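Local coordinates for proto-oncogene tyrosine-protein kinase receptor Ret (Danio rerio, PDB 7AMK), which is a receptor tyrosine kinase whose calcium-binding, glycosylated cadherin-like ectodomain recognises GDNF together with the co-receptor GFR alpha 1, at the interface of chains A and B. Sequence-based numbering; all coordinates share one arbitrary frame. Chains: chain A/B, Proto-oncogene tyrosine-protein kinase receptor Ret.

The interface of chains A and B. Residues chain A 384-387, 435; chain B 270.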
# COMPACT_ATOMS: atom_id res chain seq x y z
N GLN A 384 -29.73 10.20 1.38
CA GLN A 384 -29.20 9.69 0.13
C GLN A 384 -30.27 8.90 -0.62
O GLN A 384 -31.00 8.10 -0.03
CB GLN A 384 -27.97 8.81 0.38
CG GLN A 384 -26.75 9.59 0.81
CD GLN A 384 -26.35 9.30 2.24
OE1 GLN A 384 -27.17 8.89 3.07
NE2 GLN A 384 -25.07 9.52 2.54
N ILE A 385 -30.35 9.14 -1.92
CA ILE A 385 -31.33 8.49 -2.78
C ILE A 385 -30.70 7.38 -3.63
O ILE A 385 -31.28 6.31 -3.79
CB ILE A 385 -32.02 9.54 -3.68
CG1 ILE A 385 -32.62 10.65 -2.83
CG2 ILE A 385 -33.09 8.91 -4.56
CD1 ILE A 385 -33.29 11.73 -3.64
N GLY A 386 -29.52 7.62 -4.18
CA GLY A 386 -28.85 6.64 -5.01
C GLY A 386 -27.47 7.14 -5.35
O GLY A 386 -27.04 8.20 -4.91
N LYS A 387 -26.76 6.35 -6.15
CA LYS A 387 -25.40 6.68 -6.53
C LYS A 387 -25.27 6.59 -8.04
O LYS A 387 -26.02 5.86 -8.71
CB LYS A 387 -24.38 5.76 -5.86
CG LYS A 387 -23.52 6.45 -4.81
N VAL A 435 -23.44 10.76 -5.41
CA VAL A 435 -24.49 10.41 -4.45
C VAL A 435 -25.67 11.35 -4.65
O VAL A 435 -25.55 12.56 -4.42
CB VAL A 435 -23.98 10.46 -3.00
CG1 VAL A 435 -25.15 10.34 -2.02
CG2 VAL A 435 -22.92 9.37 -2.76
N TYR B 270 -28.34 2.38 -1.29
CA TYR B 270 -29.44 3.18 -0.77
C TYR B 270 -30.79 2.67 -1.26
O TYR B 270 -30.98 2.46 -2.46
CB TYR B 270 -29.28 4.64 -1.17
CG TYR B 270 -27.90 5.18 -0.89
CD1 TYR B 270 -27.44 5.32 0.41
CD2 TYR B 270 -27.06 5.57 -1.92
CE1 TYR B 270 -26.17 5.81 0.68
CE2 TYR B 270 -25.79 6.07 -1.67
CZ TYR B 270 -25.36 6.18 -0.37
OH TYR B 270 -24.10 6.67 -0.12
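B:Tyr270 lays its phenol ring against the strand 384-388 of chain A, a small example of an aromatic side chain packing by dispersion and CH-pi contact against a second copy in the deposited assembly. The CH-pi element comes from A:Gln384, whose CB sits over the middle of one ring face, 3.4 Å above its plane. From there the glutamine chain turns about its CB-CG bond (chi2 112°) and carries its amide out past the CE1 edge, above the ring plane. The amide and ring planes are 15° apart, and the amide carbon CD of A:Gln384 lies 3.8 Å from B:Tyr270 CE1.

Apolar contacts elsewhere on the ring are looser. A:Gly386, with no side chain, brings its CA to 3.7 Å from B:Tyr270 CD2, while CG of A:Lys387, whose side chain is incompletely modelled, meets the ring edge in plane at CE2.

Van der Waals contacts of carbon with oxygen complete the patch. A:Val435 CG2, from the strand 433-438, is 3.9 Å from the hydroxyl B:Tyr270 OH, and B:Tyr270 CB rests 3.7 Å from the backbone carbonyl oxygen A:Ile385 O.

No polar pair here is within bonding reach. An alanine at B:Tyr270 would probably leave A:Gln384 CB without its aromatic partner and its amide freer to turn. The patch, hiding 204 Å², docks a loop tyrosine of cadherin-like domain 3 against a domain 4 strand of the other copy, in an interface that may come from crystal packing.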